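Local structure of glycoside transferase (Listeria monocytogenes, 6R2M) at residues T183-T191 with V226-L234; S240-Y248 with S257-L268. The protein is an extracellular glycoside hydrolase that probably acts on exopolysaccharide and may have transferase activity. All coordinates share one frame; numbering follows the deposited sequence.

From the N terminus, the chain leaves helix 179-183 and runs through the loop of contact 1, three short strands and helix 209-223 before E227 and the start of helix 228-241 come back against that loop and close it. Contact 2 begins where the same helix ends. With only eight residues between Y248 and S257, the chain turns and packs the lead-in and first turns of helix 262-274 against K243 to R247. The two loops therefore follow in series, neither enclosing the other, with helix 228-241 shared between them. They also touch directly: the rings of F233 and Y248 pack together, F189 reaches Y248, and L234 meets both V244 and L268.

Contact 1: T183-T191 with V226-L234; sequences TVNADPFFT and VEPNFDNFL
F189 turns the edge of its ring toward the face of F233 in a T-shaped pair, with centroids 4.8 Å apart and planes at 68°. The leading atom is F189 CE1, 3.6 Å from F233 CE2 and over the rim of that ring. F189 starts out from its backbone away from the helix, but with CG beside the backbone N (chi1 -53°) the ring swings back to reach it. P188, which follows a cis peptide bond, fills in next to this pair: its CG lies over one face of F189, and its CB comes to 4.0 Å from F233 CB. The carbonyl oxygen of P188 lies in the plane of the F230 ring, at its edge, and receives a CA-H...O contact from F230 CA.

The other half of the contact is built on the N-cap of helix 228-241. E227 OE1 accepts from F230 N at 3.1 Å, nearly along the C-O axis, and more weakly from N229 N. The chain of E227 is bent at chi2, which folds its carboxylate over the helix start. E227 OE2 takes A186 N at 3.1 Å with an N-H...O angle of 161°, met from above the carboxylate plane, while N229 ND2 comes in on the syn side at 3.0 Å. These donors and the helix start would be expected to stabilise a negative charge on this buried group.

F190 runs antiparallel to the aliphatic part of E227, its CZ 3.6 Å from E227 CB, and A186 CB sits over the centre of the F190 ring. The side chains of F190 and F230 cross at about a right angle, their ring planes oblique to each other, F190 CE2 coming to 3.6 Å from F230 CG, and helix 209-223 covers both through I215 and A216.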
loop_
_atom_site.group_PDB
_atom_site.type_symbol
_atom_site.label_atom_id
_atom_site.label_comp_id
_atom_site.label_asym_id
_atom_site.label_seq_id
_atom_site.Cartn_x
_atom_site.Cartn_y
_atom_site.Cartn_z
ATOM N N THR A 183 20.290 3.747 1.800
ATOM C CA THR A 183 21.524 3.015 1.529
ATOM C C THR A 183 21.315 1.691 0.803
ATOM O O THR A 183 22.304 1.028 0.460
ATOM C CB THR A 183 22.296 2.779 2.835
ATOM O OG1 THR A 183 21.493 2.053 3.780
ATOM C CG2 THR A 183 22.670 4.114 3.464
ATOM N N VAL A 184 20.067 1.293 0.542
ATOM C CA VAL A 184 19.810 0.048 -0.177
ATOM C C VAL A 184 20.283 0.180 -1.623
ATOM O O VAL A 184 20.278 1.275 -2.211
ATOM C CB VAL A 184 18.310 -0.310 -0.103
ATOM C CG1 VAL A 184 17.474 0.703 -0.872
ATOM C CG2 VAL A 184 18.049 -1.717 -0.618
ATOM N N ASN A 185 20.722 -0.948 -2.192
ATOM C CA ASN A 185 21.102 -1.059 -3.591
ATOM C C ASN A 185 20.166 -2.019 -4.310
ATOM O O ASN A 185 19.555 -2.899 -3.701
ATOM C CB ASN A 185 22.546 -1.569 -3.741
ATOM C CG ASN A 185 23.553 -0.584 -3.220
ATOM O OD1 ASN A 185 23.402 0.622 -3.413
ATOM N ND2 ASN A 185 24.568 -1.079 -2.534
ATOM N N ALA A 186 20.058 -1.828 -5.623
ATOM C CA ALA A 186 19.396 -2.779 -6.509
ATOM C C ALA A 186 20.404 -3.290 -7.534
ATOM O O ALA A 186 21.232 -2.524 -8.030
ATOM C CB ALA A 186 18.200 -2.128 -7.212
ATOM N N ASP A 187 20.354 -4.594 -7.842
ATOM C CA ASP A 187 21.376 -5.131 -8.748
ATOM C C ASP A 187 20.911 -6.313 -9.601
ATOM O O ASP A 187 21.562 -7.370 -9.605
ATOM C CB ASP A 187 22.613 -5.532 -7.941
ATOM C CG ASP A 187 23.854 -5.694 -8.806
ATOM O OD1 ASP A 187 23.940 -5.036 -9.866
ATOM O OD2 ASP A 187 24.739 -6.498 -8.429
ATOM N N PRO A 188 19.828 -6.172 -10.380
ATOM C CA PRO A 188 19.014 -4.966 -10.582
ATOM C C PRO A 188 17.811 -4.887 -9.639
ATOM O O PRO A 188 17.051 -3.925 -9.732
ATOM C CB PRO A 188 18.560 -5.111 -12.038
ATOM C CG PRO A 188 18.364 -6.594 -12.171
ATOM C CD PRO A 188 19.403 -7.259 -11.283
ATOM N N PHE A 189 17.647 -5.873 -8.756
ATOM C CA PHE A 189 16.549 -5.892 -7.803
ATOM C C PHE A 189 17.028 -5.465 -6.426
ATOM O O PHE A 189 18.175 -5.703 -6.044
ATOM C CB PHE A 189 15.929 -7.284 -7.717
ATOM C CG PHE A 189 15.527 -7.839 -9.046
ATOM C CD1 PHE A 189 14.420 -7.326 -9.719
ATOM C CD2 PHE A 189 16.246 -8.882 -9.620
ATOM C CE1 PHE A 189 14.041 -7.840 -10.954
ATOM C CE2 PHE A 189 15.866 -9.402 -10.855
ATOM C CZ PHE A 189 14.760 -8.875 -11.514
ATOM N N PHE A 190 16.121 -4.841 -5.682
ATOM C CA PHE A 190 16.425 -4.406 -4.326
ATOM C C PHE A 190 16.504 -5.602 -3.388
ATOM O O PHE A 190 15.695 -6.534 -3.482
ATOM C CB PHE A 190 15.338 -3.474 -3.802
ATOM C CG PHE A 190 15.278 -2.146 -4.483
ATOM C CD1 PHE A 190 16.080 -1.102 -4.064
ATOM C CD2 PHE A 190 14.364 -1.916 -5.516
ATOM C CE1 PHE A 190 15.998 0.137 -4.674
ATOM C CE2 PHE A 190 14.287 -0.678 -6.135
ATOM C CZ PHE A 190 15.094 0.345 -5.713
ATOM N N THR A 191 17.460 -5.551 -2.456
ATOM C CA THR A 191 17.402 -6.402 -1.272
ATOM C C THR A 191 16.238 -5.942 -0.412
ATOM O O THR A 191 16.225 -4.793 0.042
ATOM C CB THR A 191 18.688 -6.292 -0.461
ATOM O OG1 THR A 191 18.994 -4.907 -0.285
ATOM C CG2 THR A 191 19.836 -6.987 -1.151
ATOM N N VAL A 226 15.820 8.158 -8.750
ATOM C CA VAL A 226 15.525 6.739 -8.863
ATOM C C VAL A 226 16.797 5.937 -8.659
ATOM O O VAL A 226 17.917 6.396 -8.926
ATOM C CB VAL A 226 14.869 6.383 -10.212
ATOM C CG1 VAL A 226 13.491 7.022 -10.343
ATOM C CG2 VAL A 226 15.771 6.770 -11.380
ATOM N N GLU A 227 16.611 4.712 -8.202
ATOM C CA GLU A 227 17.705 3.762 -8.191
ATOM C C GLU A 227 17.906 3.350 -9.639
ATOM O O GLU A 227 16.975 2.800 -10.245
ATOM C CB GLU A 227 17.377 2.552 -7.310
ATOM C CG GLU A 227 18.575 1.959 -6.609
ATOM C CD GLU A 227 19.498 1.180 -7.544
ATOM O OE1 GLU A 227 19.103 0.880 -8.686
ATOM O OE2 GLU A 227 20.640 0.877 -7.113
ATOM N N PRO A 228 19.066 3.627 -10.247
ATOM C CA PRO A 228 19.171 3.496 -11.709
ATOM C C PRO A 228 19.218 2.070 -12.208
ATOM O O PRO A 228 18.863 1.834 -13.370
ATOM C CB PRO A 228 20.483 4.233 -12.037
ATOM C CG PRO A 228 21.294 4.101 -10.792
ATOM C CD PRO A 228 20.292 4.190 -9.654
ATOM N N ASN A 229 19.648 1.116 -11.381
ATOM C CA ASN A 229 19.691 -0.270 -11.813
ATOM C C ASN A 229 18.293 -0.844 -11.916
ATOM O O ASN A 229 17.963 -1.523 -12.894
ATOM C CB ASN A 229 20.530 -1.083 -10.835
ATOM C CG ASN A 229 21.907 -0.520 -10.695
ATOM O OD1 ASN A 229 22.705 -0.636 -11.619
ATOM N ND2 ASN A 229 22.187 0.131 -9.564
ATOM N N PHE A 230 17.459 -0.583 -10.916
ATOM C CA PHE A 230 16.079 -1.025 -11.027
ATOM C C PHE A 230 15.351 -0.272 -12.129
ATOM O O PHE A 230 14.546 -0.860 -12.864
ATOM C CB PHE A 230 15.362 -0.857 -9.688
ATOM C CG PHE A 230 14.012 -1.478 -9.671
ATOM C CD1 PHE A 230 13.871 -2.855 -9.699
ATOM C CD2 PHE A 230 12.880 -0.683 -9.608
ATOM C CE1 PHE A 230 12.600 -3.444 -9.677
ATOM C CE2 PHE A 230 11.618 -1.256 -9.584
ATOM C CZ PHE A 230 11.478 -2.638 -9.620
ATOM N N ASP A 231 15.599 1.036 -12.246
ATOM C CA ASP A 231 14.908 1.805 -13.271
ATOM C C ASP A 231 15.260 1.283 -14.652
ATOM O O ASP A 231 14.376 1.113 -15.497
ATOM C CB ASP A 231 15.251 3.287 -13.148
ATOM C CG ASP A 231 14.372 4.167 -14.020
ATOM O OD1 ASP A 231 13.148 4.191 -13.802
ATOM O OD2 ASP A 231 14.905 4.830 -14.934
ATOM N N ASN A 232 16.539 0.952 -14.875
ATOM C CA ASN A 232 16.944 0.420 -16.169
ATOM C C ASN A 232 16.297 -0.931 -16.442
ATOM O O ASN A 232 15.875 -1.207 -17.573
ATOM C CB ASN A 232 18.460 0.293 -16.246
ATOM C CG ASN A 232 18.905 -0.466 -17.477
ATOM O OD1 ASN A 232 19.303 -1.630 -17.392
ATOM N ND2 ASN A 232 18.818 0.182 -18.636
ATOM N N PHE A 233 16.200 -1.790 -15.427
ATOM C CA PHE A 233 15.515 -3.060 -15.623
ATOM C C PHE A 233 14.086 -2.826 -16.106
ATOM O O PHE A 233 13.624 -3.468 -17.050
ATOM C CB PHE A 233 15.514 -3.869 -14.326
ATOM C CG PHE A 233 14.785 -5.170 -14.446
ATOM C CD1 PHE A 233 15.373 -6.240 -15.075
ATOM C CD2 PHE A 233 13.504 -5.311 -13.932
ATOM C CE1 PHE A 233 14.696 -7.450 -15.202
ATOM C CE2 PHE A 233 12.821 -6.522 -14.048
ATOM C CZ PHE A 233 13.425 -7.584 -14.683
ATOM N N LEU A 234 13.368 -1.912 -15.460
ATOM C CA LEU A 234 11.993 -1.637 -15.869
ATOM C C LEU A 234 11.939 -1.159 -17.308
ATOM O O LEU A 234 11.105 -1.621 -18.097
ATOM C CB LEU A 234 11.356 -0.603 -14.933
ATOM C CG LEU A 234 11.145 -0.990 -13.469
ATOM C CD1 LEU A 234 10.529 0.175 -12.712
ATOM C CD2 LEU A 234 10.278 -2.235 -13.325
#

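Contact 2: S240-Y248 with S257-L268; sequences SKGKVYARY and SENESTAVYAFL
K243 sets its CG beside the backbone N (chi1 -59°) and is extended from there to the ammonium group, which carries its chain across E260 at about a right angle. E260 also starts with CG beside its backbone N (chi1 -72°), and its carboxylate lies along the lysine chain from CG to NZ, with E260 OE1 3.5 Å from K243 NZ in a rather long salt bridge. Water 1 reinforces it, accepting from K243 NZ and donating to both E260 OE1 and E258 O. Water 2 accepts from K243 NZ too and donates to E258 OE1.

Y265 OH works in both directions. It takes V244 N at 3.1 Å and gives its proton to the anti lone pair of E260 OE2 at 2.5 Å. Beside this pair V244 CB meets L268 CD1 at 3.7 Å.

Further along, the backbone bond from A246 N to N259 O, 2.9 Å and 166° at the hydrogen, ties the approach to strand 247-249 to the lead-in of helix 262-274. That lead-in is shaped by an ST turn in which S257 OG takes N259 N. The Y245 ring lies alongside E258, with E258 O at its edge 3.3 Å from Y245 CD1. A246 CB packs on S261 CB at 3.7 Å. S261 is the N-cap of the helix, its OG accepting from V264 N, and its own N donates to water 3, which in turn donates to V244 O.

K290, at the end of helix 278-290, adds a second salt bridge to E260, this one at OE2. With the tyrosine hydroxyl, two lysines and a water all directed at it, the E260 carboxylate is probably ionised and held in a fixed rotation.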
loop_
_atom_site.group_PDB
_atom_site.type_symbol
_atom_site.label_atom_id
_atom_site.label_comp_id
_atom_site.label_asym_id
_atom_site.label_seq_id
_atom_site.Cartn_x
_atom_site.Cartn_y
_atom_site.Cartn_z
ATOM N N SER A 240 11.624 -4.278 -24.475
ATOM C CA SER A 240 11.844 -5.538 -25.174
ATOM C C SER A 240 10.612 -6.428 -25.194
ATOM O O SER A 240 10.407 -7.162 -26.167
ATOM C CB SER A 240 13.022 -6.303 -24.554
ATOM O OG SER A 240 12.756 -6.681 -23.211
ATOM N N LYS A 241 9.773 -6.363 -24.160
ATOM C CA LYS A 241 8.634 -7.254 -24.035
ATOM C C LYS A 241 7.294 -6.542 -24.059
ATOM O O LYS A 241 6.269 -7.206 -24.259
ATOM C CB LYS A 241 8.738 -8.074 -22.741
ATOM C CG LYS A 241 10.009 -8.926 -22.678
ATOM C CD LYS A 241 10.310 -9.406 -21.278
ATOM C CE LYS A 241 11.699 -10.040 -21.205
ATOM N NZ LYS A 241 11.906 -10.787 -19.929
ATOM N N GLY A 242 7.266 -5.227 -23.874
ATOM C CA GLY A 242 5.998 -4.541 -23.754
ATOM C C GLY A 242 5.224 -4.906 -22.512
ATOM O O GLY A 242 4.012 -4.686 -22.455
ATOM N N LYS A 243 5.897 -5.468 -21.511
ATOM C CA LYS A 243 5.275 -5.916 -20.273
ATOM C C LYS A 243 6.309 -5.825 -19.164
ATOM O O LYS A 243 7.516 -5.774 -19.416
ATOM C CB LYS A 243 4.778 -7.364 -20.343
ATOM C CG LYS A 243 3.751 -7.672 -21.414
ATOM C CD LYS A 243 3.435 -9.166 -21.391
ATOM C CE LYS A 243 2.368 -9.525 -22.399
ATOM N NZ LYS A 243 2.013 -10.964 -22.284
ATOM N N VAL A 244 5.822 -5.856 -17.926
ATOM C CA VAL A 244 6.647 -6.159 -16.765
ATOM C C VAL A 244 5.951 -7.288 -16.019
ATOM O O VAL A 244 4.749 -7.209 -15.747
ATOM C CB VAL A 244 6.857 -4.930 -15.859
ATOM C CG1 VAL A 244 7.638 -5.317 -14.596
ATOM C CG2 VAL A 244 7.596 -3.808 -16.610
ATOM N N TYR A 245 6.677 -8.358 -15.743
ATOM C CA TYR A 245 6.034 -9.541 -15.199
ATOM C C TYR A 245 5.909 -9.455 -13.682
ATOM O O TYR A 245 6.562 -8.641 -13.022
ATOM C CB TYR A 245 6.808 -10.784 -15.628
ATOM C CG TYR A 245 6.683 -10.997 -17.119
ATOM C CD1 TYR A 245 5.512 -11.492 -17.659
ATOM C CD2 TYR A 245 7.719 -10.663 -17.979
ATOM C CE1 TYR A 245 5.383 -11.681 -19.033
ATOM C CE2 TYR A 245 7.601 -10.855 -19.350
ATOM C CZ TYR A 245 6.433 -11.359 -19.863
ATOM O OH TYR A 245 6.311 -11.542 -21.225
ATOM N N ALA A 246 5.035 -10.312 -13.133
ATOM C CA ALA A 246 4.713 -10.256 -11.712
ATOM C C ALA A 246 5.863 -10.709 -10.826
ATOM O O ALA A 246 6.011 -10.198 -9.708
ATOM C CB ALA A 246 3.479 -11.106 -11.424
ATOM N N ARG A 247 6.653 -11.685 -11.275
ATOM C CA ARG A 247 7.734 -12.228 -10.461
ATOM C C ARG A 247 8.907 -12.603 -11.349
ATOM O O ARG A 247 8.704 -13.090 -12.463
ATOM C CB ARG A 247 7.296 -13.472 -9.684
ATOM C CG ARG A 247 6.266 -13.209 -8.605
ATOM C CD ARG A 247 5.660 -14.491 -8.127
ATOM N NE ARG A 247 4.782 -14.279 -6.977
ATOM C CZ ARG A 247 3.463 -14.143 -7.046
ATOM N NH1 ARG A 247 2.847 -14.188 -8.221
ATOM N NH2 ARG A 247 2.758 -13.959 -5.935
ATOM N N TYR A 248 10.132 -12.404 -10.845
ATOM C CA TYR A 248 11.332 -12.739 -11.596
ATOM C C TYR A 248 12.286 -13.604 -10.781
ATOM O O TYR A 248 12.320 -13.556 -9.545
ATOM C CB TYR A 248 12.089 -11.479 -12.051
ATOM C CG TYR A 248 11.416 -10.687 -13.140
ATOM C CD1 TYR A 248 10.391 -9.789 -12.841
ATOM C CD2 TYR A 248 11.816 -10.816 -14.460
ATOM C CE1 TYR A 248 9.775 -9.056 -13.831
ATOM C CE2 TYR A 248 11.199 -10.089 -15.465
ATOM C CZ TYR A 248 10.180 -9.210 -15.139
ATOM O OH TYR A 248 9.560 -8.473 -16.117
ATOM N N SER A 257 7.207 -16.835 -14.456
ATOM C CA SER A 257 6.220 -17.270 -15.427
ATOM C C SER A 257 5.834 -16.024 -16.206
ATOM O O SER A 257 6.313 -14.920 -15.916
ATOM C CB SER A 257 5.010 -17.919 -14.748
ATOM O OG SER A 257 4.167 -16.930 -14.176
ATOM N N GLU A 258 4.943 -16.175 -17.183
ATOM C CA GLU A 258 4.524 -14.974 -17.896
ATOM C C GLU A 258 3.332 -14.290 -17.238
ATOM O O GLU A 258 2.755 -13.369 -17.830
ATOM C CB GLU A 258 4.250 -15.302 -19.368
ATOM C CG GLU A 258 5.542 -15.749 -20.053
ATOM C CD GLU A 258 5.518 -15.637 -21.568
ATOM O OE1 GLU A 258 4.536 -15.111 -22.124
ATOM O OE2 GLU A 258 6.499 -16.083 -22.207
ATOM N N ASN A 259 3.000 -14.658 -15.999
ATOM C CA ASN A 259 1.912 -13.978 -15.307
ATOM C C ASN A 259 2.227 -12.499 -15.094
ATOM O O ASN A 259 3.346 -12.122 -14.727
ATOM C CB ASN A 259 1.640 -14.645 -13.953
ATOM C CG ASN A 259 0.955 -15.986 -14.094
ATOM O OD1 ASN A 259 0.788 -16.496 -15.205
ATOM N ND2 ASN A 259 0.576 -16.578 -12.966
ATOM N N GLU A 260 1.236 -11.661 -15.337
ATOM C CA GLU A 260 1.328 -10.240 -15.031
ATOM C C GLU A 260 0.530 -9.942 -13.767
ATOM O O GLU A 260 -0.298 -10.744 -13.329
ATOM C CB GLU A 260 0.818 -9.404 -16.204
ATOM C CG GLU A 260 1.759 -9.406 -17.408
ATOM C CD GLU A 260 1.065 -8.951 -18.696
ATOM O OE1 GLU A 260 0.413 -9.797 -19.340
ATOM O OE2 GLU A 260 1.147 -7.746 -19.046
ATOM N N SER A 261 0.799 -8.780 -13.170
ATOM C CA SER A 261 0.161 -8.375 -11.922
ATOM C C SER A 261 -0.523 -7.032 -12.104
ATOM O O SER A 261 0.106 -6.069 -12.549
ATOM C CB SER A 261 1.171 -8.272 -10.784
ATOM O OG SER A 261 0.676 -7.414 -9.749
ATOM N N THR A 262 -1.813 -6.976 -11.760
ATOM C CA THR A 262 -2.529 -5.704 -11.796
ATOM C C THR A 262 -1.863 -4.672 -10.892
ATOM O O THR A 262 -1.630 -3.529 -11.302
ATOM C CB THR A 262 -3.982 -5.929 -11.397
ATOM O OG1 THR A 262 -4.604 -6.776 -12.366
ATOM C CG2 THR A 262 -4.730 -4.611 -11.347
ATOM N N ALA A 263 -1.541 -5.062 -9.651
ATOM C CA ALA A 263 -0.930 -4.110 -8.728
ATOM C C ALA A 263 0.411 -3.600 -9.250
ATOM O O ALA A 263 0.728 -2.416 -9.093
ATOM C CB ALA A 263 -0.775 -4.734 -7.342
ATOM N N VAL A 264 1.194 -4.470 -9.897
ATOM C CA VAL A 264 2.473 -4.048 -10.464
ATOM C C VAL A 264 2.270 -2.957 -11.501
ATOM O O VAL A 264 2.998 -1.962 -11.523
ATOM C CB VAL A 264 3.223 -5.252 -11.052
ATOM C CG1 VAL A 264 4.372 -4.756 -11.935
ATOM C CG2 VAL A 264 3.765 -6.093 -9.916
ATOM N N TYR A 265 1.262 -3.103 -12.364
ATOM C CA TYR A 265 1.043 -2.036 -13.341
ATOM C C TYR A 265 0.488 -0.772 -12.697
ATOM O O TYR A 265 0.808 0.337 -13.151
ATOM C CB TYR A 265 0.116 -2.521 -14.451
ATOM C CG TYR A 265 0.813 -3.470 -15.405
ATOM C CD1 TYR A 265 2.087 -3.179 -15.885
ATOM C CD2 TYR A 265 0.195 -4.639 -15.835
ATOM C CE1 TYR A 265 2.744 -4.044 -16.757
ATOM C CE2 TYR A 265 0.839 -5.512 -16.726
ATOM C CZ TYR A 265 2.116 -5.198 -17.179
ATOM O OH TYR A 265 2.753 -6.051 -18.056
ATOM N N ALA A 266 -0.332 -0.899 -11.646
ATOM C CA ALA A 266 -0.785 0.301 -10.948
ATOM C C ALA A 266 0.394 1.046 -10.332
ATOM O O ALA A 266 0.522 2.272 -10.483
ATOM C CB ALA A 266 -1.811 -0.065 -9.875
ATOM N N PHE A 267 1.307 0.314 -9.690
ATOM C CA PHE A 267 2.445 0.973 -9.056
ATOM C C PHE A 267 3.459 1.465 -10.082
ATOM O O PHE A 267 4.077 2.505 -9.856
ATOM C CB PHE A 267 3.104 0.036 -8.054
ATOM C CG PHE A 267 2.215 -0.321 -6.900
ATOM C CD1 PHE A 267 1.149 0.487 -6.549
ATOM C CD2 PHE A 267 2.435 -1.481 -6.186
ATOM C CE1 PHE A 267 0.319 0.144 -5.493
ATOM C CE2 PHE A 267 1.627 -1.831 -5.128
ATOM C CZ PHE A 267 0.553 -1.012 -4.776
ATOM N N LEU A 268 3.634 0.753 -11.205
ATOM C CA LEU A 268 4.478 1.275 -12.284
ATOM C C LEU A 268 3.941 2.592 -12.824
ATOM O O LEU A 268 4.711 3.519 -13.102
ATOM C CB LEU A 268 4.571 0.266 -13.422
ATOM C CG LEU A 268 5.594 -0.836 -13.263
ATOM C CD1 LEU A 268 5.292 -1.913 -14.277
ATOM C CD2 LEU A 268 6.984 -0.246 -13.496
HETATM O O HOH W 1 1.489 -12.339 -19.928
HETATM O O HOH W 2 3.919 -12.664 -22.113
HETATM O O HOH W 3 2.729 -6.898 -14.114
HETATM O O HOH W 4 8.656 -13.415 -22.276
HETATM O O HOH W 5 5.410 -13.575 -13.479
#